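Local coordinates for NADPH-dependent aldehyde reductase YqhD (PDB 4QGS), which reduces a broad range of short-chain aldehydes to alcohols with NADPH, using one catalytic zinc ion per subunit, at residues A[273-285]-A[292-304]. Numbering follows the deposited sequence.
With ZN (zinc ion), chain B.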
ATOM      1  N   GLN A 273       3.087   1.994  16.152  1.00 18.96           N
ATOM      2  CA  GLN A 273       3.429   1.743  14.754  1.00 19.60           C
ATOM      3  C   GLN A 273       4.807   2.274  14.465  1.00 18.49           C
ATOM      4  O   GLN A 273       5.212   3.297  15.002  1.00 18.57           O
ATOM      5  CB  GLN A 273       2.396   2.369  13.829  1.00 18.96           C
ATOM      6  CG  GLN A 273       0.996   1.752  14.023  1.00 22.81           C
ATOM      7  CD  GLN A 273      -0.012   2.229  13.018  1.00 25.26           C
ATOM      8  OE1 GLN A 273       0.340   2.735  11.955  1.00 23.47           O
ATOM      9  NE2 GLN A 273      -1.292   2.072  13.352  1.00 27.68           N
ATOM     10  N   ASP A 274       5.517   1.570  13.590  1.00 18.06           N
ATOM     11  CA  ASP A 274       6.922   1.839  13.331  1.00 17.33           C
ATOM     12  C   ASP A 274       7.048   2.727  12.089  1.00 18.65           C
ATOM     13  O   ASP A 274       7.107   3.951  12.198  1.00 19.81           O
ATOM     14  CB  ASP A 274       7.656   0.501  13.173  1.00 16.37           C
ATOM     15  CG  ASP A 274       9.163   0.657  12.973  1.00 17.95           C
ATOM     16  OD1 ASP A 274       9.628   1.781  12.737  1.00 17.76           O
ATOM     17  OD2 ASP A 274       9.864  -0.374  13.043  1.00 19.84           O
ATOM     18  N   TRP A 275       7.072   2.075  10.924  1.00 16.63           N
ATOM     19  CA  TRP A 275       7.155   2.677   9.584  1.00 20.09           C
ATOM     20  C   TRP A 275       8.549   3.154   9.224  1.00 19.61           C
ATOM     21  O   TRP A 275       8.732   3.720   8.155  1.00 16.28           O
ATOM     22  CB  TRP A 275       6.148   3.819   9.408  1.00 18.15           C
ATOM     23  CG  TRP A 275       4.747   3.298   9.561  1.00 16.19           C
ATOM     24  CD1 TRP A 275       3.895   3.537  10.602  1.00 17.66           C
ATOM     25  CD2 TRP A 275       4.074   2.388   8.688  1.00 15.44           C
ATOM     26  NE1 TRP A 275       2.714   2.849  10.413  1.00 20.15           N
ATOM     27  CE2 TRP A 275       2.803   2.135   9.244  1.00 18.33           C
ATOM     28  CE3 TRP A 275       4.415   1.771   7.476  1.00 18.23           C
ATOM     29  CZ2 TRP A 275       1.878   1.295   8.639  1.00 18.69           C
ATOM     30  CZ3 TRP A 275       3.499   0.934   6.878  1.00 16.16           C
ATOM     31  CH2 TRP A 275       2.239   0.710   7.456  1.00 20.05           C
ATOM     32  N   ALA A 276       9.523   2.908  10.095  1.00 16.26           N
ATOM     33  CA  ALA A 276      10.899   3.311   9.780  1.00 17.47           C
ATOM     34  C   ALA A 276      11.444   2.529   8.588  1.00 17.94           C
ATOM     35  O   ALA A 276      12.220   3.067   7.789  1.00 16.77           O
ATOM     36  CB  ALA A 276      11.805   3.131  10.985  1.00 18.62           C
ATOM     37  N   THR A 277      11.049   1.263   8.469  1.00 16.19           N
ATOM     38  CA  THR A 277      11.469   0.454   7.310  1.00 16.71           C
ATOM     39  C   THR A 277      10.964   1.090   6.013  1.00 18.27           C
ATOM     40  O   THR A 277      11.722   1.225   5.041  1.00 17.00           O
ATOM     41  CB  THR A 277      10.976  -1.003   7.424  1.00 17.71           C
ATOM     42  OG1 THR A 277      11.671  -1.654   8.501  1.00 17.27           O
ATOM     43  CG2 THR A 277      11.224  -1.790   6.110  1.00 17.30           C
ATOM     44  N   HIS A 278       9.700   1.512   6.006  1.00 16.29           N
ATOM     45  CA  HIS A 278       9.155   2.257   4.874  1.00 15.22           C
ATOM     46  C   HIS A 278       9.904   3.571   4.606  1.00 17.99           C
ATOM     47  O   HIS A 278      10.222   3.865   3.456  1.00 15.72           O
ATOM     48  CB  HIS A 278       7.647   2.533   5.069  1.00 15.96           C
ATOM     49  CG  HIS A 278       6.765   1.505   4.422  1.00 16.11           C
ATOM     50  ND1 HIS A 278       6.602   0.233   4.931  1.00 17.31           N
ATOM     51  CD2 HIS A 278       6.033   1.541   3.278  1.00 17.07           C
ATOM     52  CE1 HIS A 278       5.803  -0.463   4.137  1.00 16.69           C
ATOM     53  NE2 HIS A 278       5.439   0.313   3.127  1.00 18.22           N
ATOM     54  N   MET A 279      10.195   4.355   5.649  1.00 15.70           N
ATOM     55  CA  MET A 279      10.840   5.647   5.437  1.00 18.23           C
ATOM     56  C   MET A 279      12.251   5.482   4.876  1.00 15.61           C
ATOM     57  O   MET A 279      12.648   6.216   3.954  1.00 18.06           O
ATOM     58  CB  MET A 279      10.870   6.451   6.742  1.00 17.39           C
ATOM     59  CG  MET A 279       9.469   6.810   7.260  1.00 20.35           C
ATOM     60  SD  MET A 279       8.464   7.715   6.061  1.00 28.17           S
ATOM     61  CE  MET A 279       7.398   6.415   5.461  1.00 29.73           C
ATOM     62  N   LEU A 280      12.998   4.513   5.407  1.00 12.55           N
ATOM     63  CA  LEU A 280      14.353   4.227   4.904  1.00 14.01           C
ATOM     64  C   LEU A 280      14.294   3.664   3.494  1.00 15.13           C
ATOM     65  O   LEU A 280      15.081   4.034   2.619  1.00 16.48           O
ATOM     66  CB  LEU A 280      15.084   3.240   5.818  1.00 17.31           C
ATOM     67  CG  LEU A 280      15.536   3.750   7.199  1.00 23.90           C
ATOM     68  CD1 LEU A 280      16.391   2.700   7.903  1.00 25.00           C
ATOM     69  CD2 LEU A 280      16.301   5.030   7.055  1.00 25.66           C
ATOM     70  N   GLY A 281      13.345   2.761   3.275  1.00 14.48           N
ATOM     71  CA  GLY A 281      13.158   2.176   1.965  1.00 15.19           C
ATOM     72  C   GLY A 281      12.828   3.201   0.897  1.00 16.95           C
ATOM     73  O   GLY A 281      13.296   3.082  -0.250  1.00 14.43           O
ATOM     74  N   HIS A 282      12.031   4.202   1.258  0.57 16.96           N
ATOM     75  CA  HIS A 282      11.589   5.221   0.310  0.57 16.53           C
ATOM     76  C   HIS A 282      12.768   5.972  -0.319  0.57 19.26           C
ATOM     77  O   HIS A 282      12.710   6.348  -1.481  0.57 17.09           O
ATOM     78  CB  HIS A 282      10.645   6.222   0.985  0.57 19.70           C
ATOM     79  CG  HIS A 282       9.250   5.708   1.194  0.57 20.66           C
ATOM     80  ND1 HIS A 282       8.293   6.427   1.880  0.57 26.92           N
ATOM     81  CD2 HIS A 282       8.649   4.553   0.816  0.57 22.78           C
ATOM     82  CE1 HIS A 282       7.165   5.740   1.914  0.57 25.89           C
ATOM     83  NE2 HIS A 282       7.353   4.598   1.277  0.57 24.52           N
ATOM     84  N   GLU A 283      13.825   6.208   0.456  1.00 17.76           N
ATOM     85  CA  GLU A 283      15.006   6.889  -0.084  1.00 16.21           C
ATOM     86  C   GLU A 283      15.756   6.024  -1.098  1.00 17.61           C
ATOM     87  O   GLU A 283      16.363   6.559  -2.029  1.00 17.62           O
ATOM     88  CB  GLU A 283      15.956   7.314   1.042  1.00 19.47           C
ATOM     89  CG  GLU A 283      15.323   8.212   2.096  1.00 18.35           C
ATOM     90  CD  GLU A 283      14.767   9.525   1.569  1.00 20.28           C
ATOM     91  OE1 GLU A 283      15.012   9.906   0.410  1.00 19.05           O
ATOM     92  OE2 GLU A 283      14.070  10.205   2.347  1.00 21.56           O
ATOM     93  N   LEU A 284      15.710   4.698  -0.938  1.00 15.35           N
ATOM     94  CA  LEU A 284      16.315   3.794  -1.927  1.00 14.05           C
ATOM     95  C   LEU A 284      15.558   3.835  -3.260  1.00 16.64           C
ATOM     96  O   LEU A 284      16.165   3.783  -4.331  1.00 17.70           O
ATOM     97  CB  LEU A 284      16.373   2.353  -1.392  1.00 14.84           C
ATOM     98  CG  LEU A 284      17.302   2.170  -0.171  1.00 14.71           C
ATOM     99  CD1 LEU A 284      17.168   0.760   0.401  1.00 14.49           C
ATOM    100  CD2 LEU A 284      18.775   2.430  -0.574  1.00 16.06           C
ATOM    101  N   THR A 285      14.233   3.929  -3.196  1.00 16.62           N
ATOM    102  CA  THR A 285      13.452   4.040  -4.423  1.00 15.22           C
ATOM    103  C   THR A 285      13.722   5.382  -5.106  1.00 17.87           C
ATOM    104  O   THR A 285      13.973   5.441  -6.319  1.00 15.83           O
ATOM    105  CB  THR A 285      11.932   3.893  -4.162  1.00 17.16           C
ATOM    106  OG1 THR A 285      11.649   2.557  -3.721  1.00 14.68           O
ATOM    107  CG2 THR A 285      11.161   4.180  -5.467  1.00 17.92           C
ATOM    108  N   HIS A 292       9.369  -0.507  -4.711  1.00 14.84           N
ATOM    109  CA  HIS A 292       8.981  -0.298  -3.304  1.00 14.45           C
ATOM    110  C   HIS A 292       9.278  -1.520  -2.439  1.00 15.89           C
ATOM    111  O   HIS A 292       9.987  -1.422  -1.424  1.00 15.41           O
ATOM    112  CB  HIS A 292       7.492   0.059  -3.227  1.00 15.50           C
ATOM    113  CG  HIS A 292       6.965   0.246  -1.828  1.00 15.32           C
ATOM    114  ND1 HIS A 292       7.542   1.102  -0.920  1.00 17.60           N
ATOM    115  CD2 HIS A 292       5.894  -0.308  -1.207  1.00 18.03           C
ATOM    116  CE1 HIS A 292       6.853   1.064   0.215  1.00 18.14           C
ATOM    117  NE2 HIS A 292       5.850   0.217   0.064  1.00 16.16           N
ATOM    118  N   ALA A 293       8.772  -2.674  -2.848  1.00 15.84           N
ATOM    119  CA  ALA A 293       8.903  -3.878  -2.029  1.00 16.71           C
ATOM    120  C   ALA A 293      10.342  -4.360  -1.909  1.00 15.09           C
ATOM    121  O   ALA A 293      10.715  -4.935  -0.886  1.00 15.48           O
ATOM    122  CB  ALA A 293       8.031  -4.997  -2.587  1.00 17.02           C
ATOM    123  N   GLN A 294      11.150  -4.141  -2.952  1.00 13.99           N
ATOM    124  CA  GLN A 294      12.567  -4.504  -2.878  1.00 13.64           C
ATOM    125  C   GLN A 294      13.256  -3.704  -1.782  1.00 13.99           C
ATOM    126  O   GLN A 294      14.066  -4.244  -1.025  1.00 14.96           O
ATOM    127  CB  GLN A 294      13.268  -4.268  -4.232  1.00 14.62           C
ATOM    128  CG  GLN A 294      12.758  -5.172  -5.330  1.00 17.90           C
ATOM    129  CD  GLN A 294      13.260  -4.758  -6.715  1.00 17.30           C
ATOM    130  OE1 GLN A 294      13.690  -3.617  -6.923  1.00 19.28           O
ATOM    131  NE2 GLN A 294      13.186  -5.683  -7.670  1.00 23.51           N
ATOM    132  N   THR A 295      12.921  -2.425  -1.670  1.00 14.21           N
ATOM    133  CA  THR A 295      13.571  -1.607  -0.644  1.00 13.54           C
ATOM    134  C   THR A 295      13.172  -2.081   0.756  1.00 16.21           C
ATOM    135  O   THR A 295      13.973  -2.002   1.694  1.00 15.90           O
ATOM    136  CB  THR A 295      13.240  -0.113  -0.788  1.00 13.27           C
ATOM    137  OG1 THR A 295      11.878   0.128  -0.399  1.00 15.84           O
ATOM    138  CG2 THR A 295      13.483   0.350  -2.244  1.00 13.64           C
ATOM    139  N   LEU A 296      11.942  -2.576   0.899  1.00 14.37           N
ATOM    140  CA  LEU A 296      11.485  -3.078   2.199  1.00 13.29           C
ATOM    141  C   LEU A 296      12.176  -4.382   2.579  1.00 14.84           C
ATOM    142  O   LEU A 296      12.511  -4.603   3.748  1.00 15.45           O
ATOM    143  CB  LEU A 296       9.955  -3.281   2.202  1.00 13.39           C
ATOM    144  CG  LEU A 296       9.103  -2.076   1.791  1.00 15.16           C
ATOM    145  CD1 LEU A 296       7.594  -2.441   1.805  1.00 14.78           C
ATOM    146  CD2 LEU A 296       9.364  -0.850   2.655  1.00 15.14           C
ATOM    147  N   ALA A 297      12.363  -5.259   1.600  1.00 13.88           N
ATOM    148  CA  ALA A 297      12.997  -6.546   1.839  1.00 15.18           C
ATOM    149  C   ALA A 297      14.452  -6.348   2.247  1.00 15.21           C
ATOM    150  O   ALA A 297      14.994  -7.112   3.047  1.00 16.70           O
ATOM    151  CB  ALA A 297      12.910  -7.419   0.603  1.00 14.38           C
ATOM    152  N   ILE A 298      15.079  -5.312   1.701  1.00 14.42           N
ATOM    153  CA  ILE A 298      16.441  -4.985   2.084  1.00 15.74           C
ATOM    154  C   ILE A 298      16.502  -4.426   3.513  1.00 17.13           C
ATOM    155  O   ILE A 298      17.273  -4.901   4.351  1.00 17.36           O
ATOM    156  CB  ILE A 298      17.073  -3.945   1.115  1.00 14.03           C
ATOM    157  CG1 ILE A 298      17.254  -4.539  -0.294  1.00 14.95           C
ATOM    158  CG2 ILE A 298      18.410  -3.427   1.658  1.00 15.32           C
ATOM    159  CD1 ILE A 298      17.428  -3.485  -1.345  1.00 16.70           C
ATOM    160  N   VAL A 299      15.687  -3.416   3.790  1.00 15.66           N
ATOM    161  CA  VAL A 299      15.810  -2.695   5.061  1.00 14.57           C
ATOM    162  C   VAL A 299      15.292  -3.489   6.263  1.00 14.48           C
ATOM    163  O   VAL A 299      15.924  -3.472   7.326  1.00 16.36           O
ATOM    164  CB  VAL A 299      15.091  -1.342   4.989  1.00 13.82           C
ATOM    165  CG1 VAL A 299      15.042  -0.656   6.362  1.00 15.90           C
ATOM    166  CG2 VAL A 299      15.811  -0.447   3.962  1.00 13.63           C
ATOM    167  N   LEU A 300      14.158  -4.172   6.118  1.00 15.99           N
ATOM    168  CA  LEU A 300      13.517  -4.795   7.294  1.00 14.15           C
ATOM    169  C   LEU A 300      14.452  -5.682   8.130  1.00 16.28           C
ATOM    170  O   LEU A 300      14.542  -5.480   9.348  1.00 18.18           O
ATOM    171  CB  LEU A 300      12.291  -5.620   6.874  1.00 16.04           C
ATOM    172  CG  LEU A 300      11.481  -6.135   8.076  1.00 15.60           C
ATOM    173  CD1 LEU A 300      10.708  -5.011   8.736  1.00 18.09           C
ATOM    174  CD2 LEU A 300      10.542  -7.236   7.615  1.00 17.94           C
ATOM    175  N   PRO A 301      15.118  -6.677   7.515  1.00 16.86           N
ATOM    176  CA  PRO A 301      15.883  -7.556   8.405  1.00 16.39           C
ATOM    177  C   PRO A 301      17.068  -6.830   9.042  1.00 19.65           C
ATOM    178  O   PRO A 301      17.400  -7.128  10.187  1.00 19.03           O
ATOM    179  CB  PRO A 301      16.331  -8.694   7.492  1.00 19.29           C
ATOM    180  CG  PRO A 301      16.290  -8.113   6.090  1.00 21.51           C
ATOM    181  CD  PRO A 301      15.168  -7.130   6.107  1.00 17.99           C
ATOM    182  N   ALA A 302      17.681  -5.884   8.329  1.00 16.57           N
ATOM    183  CA  ALA A 302      18.755  -5.094   8.922  1.00 19.61           C
ATOM    184  C   ALA A 302      18.226  -4.232  10.067  1.00 18.51           C
ATOM    185  O   ALA A 302      18.872  -4.095  11.115  1.00 18.66           O
ATOM    186  CB  ALA A 302      19.436  -4.220   7.859  1.00 17.37           C
ATOM    187  N   LEU A 303      17.040  -3.656   9.875  1.00 16.05           N
ATOM    188  CA  LEU A 303      16.447  -2.799  10.903  1.00 15.94           C
ATOM    189  C   LEU A 303      16.094  -3.612  12.144  1.00 17.39           C
ATOM    190  O   LEU A 303      16.312  -3.159  13.280  1.00 17.09           O
ATOM    191  CB  LEU A 303      15.208  -2.078  10.349  1.00 17.36           C
ATOM    192  CG  LEU A 303      14.577  -1.055  11.307  1.00 16.60           C
ATOM    193  CD1 LEU A 303      14.056   0.187  10.575  1.00 18.22           C
ATOM    194  CD2 LEU A 303      13.461  -1.701  12.118  1.00 17.00           C
ATOM    195  N   TRP A 304      15.526  -4.794  11.928  1.00 18.02           N
ATOM    196  CA  TRP A 304      15.143  -5.655  13.044  1.00 17.33           C
ATOM    197  C   TRP A 304      16.354  -6.043  13.895  1.00 20.80           C
ATOM    198  O   TRP A 304      16.293  -6.010  15.125  1.00 20.36           O
ATOM    199  CB  TRP A 304      14.434  -6.898  12.524  1.00 17.61           C
ATOM    200  CG  TRP A 304      12.961  -6.719  12.331  1.00 16.78           C
ATOM    201  CD1 TRP A 304      12.204  -5.616  12.615  1.00 17.67           C
ATOM    202  CD2 TRP A 304      12.067  -7.700  11.809  1.00 18.46           C
ATOM    203  NE1 TRP A 304      10.880  -5.863  12.311  1.00 15.74           N
ATOM    204  CE2 TRP A 304      10.772  -7.132  11.811  1.00 16.68           C
ATOM    205  CE3 TRP A 304      12.236  -9.003  11.346  1.00 16.34           C
ATOM    206  CZ2 TRP A 304       9.653  -7.833  11.353  1.00 17.87           C
ATOM    207  CZ3 TRP A 304      11.120  -9.702  10.895  1.00 18.06           C
ATOM    208  CH2 TRP A 304       9.840  -9.116  10.917  1.00 18.26           C
TER
HETATM  209 ZN    ZN B 401       4.264  -0.158   1.385  1.00 22.30          ZN
HETATM  210  O   HOH W   1      10.169   2.381  -1.217  1.00 20.02           O
HETATM  211  O   HOH W   2       3.637   1.840   1.295  1.00 26.32           O
HETATM  212  O   HOH W   3       2.748  -0.088  -0.142  1.00 27.91           O
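H278 and H292 meet at the catalytic zinc ion, each NE2 binding it at 2.1 Å; the two nitrogens, sharing the metal, approach to 3.1 Å, and the rings are oblique. Two waters and, from helix 196-211, D205 and H209 complete the coordination in this cofactor-free form. The H278 ring is sandwiched: L296 CD2 sits 3.8 Å from its centroid, 11° off the normal, a CH-pi contact, while W275 CZ3 lies over the opposite face near the rim. E212 takes the ND1 hydrogen of H278, fixing the ring's rotation. On H292, ND1 donates to a water at 2.9 Å, which in turn donates to the hydroxyls of T285 and T295; T285 OG1 is also hydrogen-bonded to L290 O. This pairing of metal histidines on helices 276-288 and 292-306 belongs to the all-helical C-terminal domain of iron-containing alcohol dehydrogenases, here loaded with zinc. The axes of 276-285 and 292-304 approach to 8.3 Å at 124°, closest where G281 faces T295: a CB on G281 would fall 2.6 Å from T295 OG1. With chi1 at 72°, that hydroxyl turns back to donate to H292 O (2.7 Å), on a carbonyl lone pair, while CG2 packs against L284 CB. Were T295 an alanine, H292 O would keep its L296 N bond but lose this second donor, and the water, one acceptor short, would probably orient the H292 ring less firmly, with a gap beside L284. V299 is a knob among T277, L280, G281 and L284, and T277 fits reciprocally among L296, V299, L300 and L303, whose CD1 reaches A276 CB at 3.7 Å.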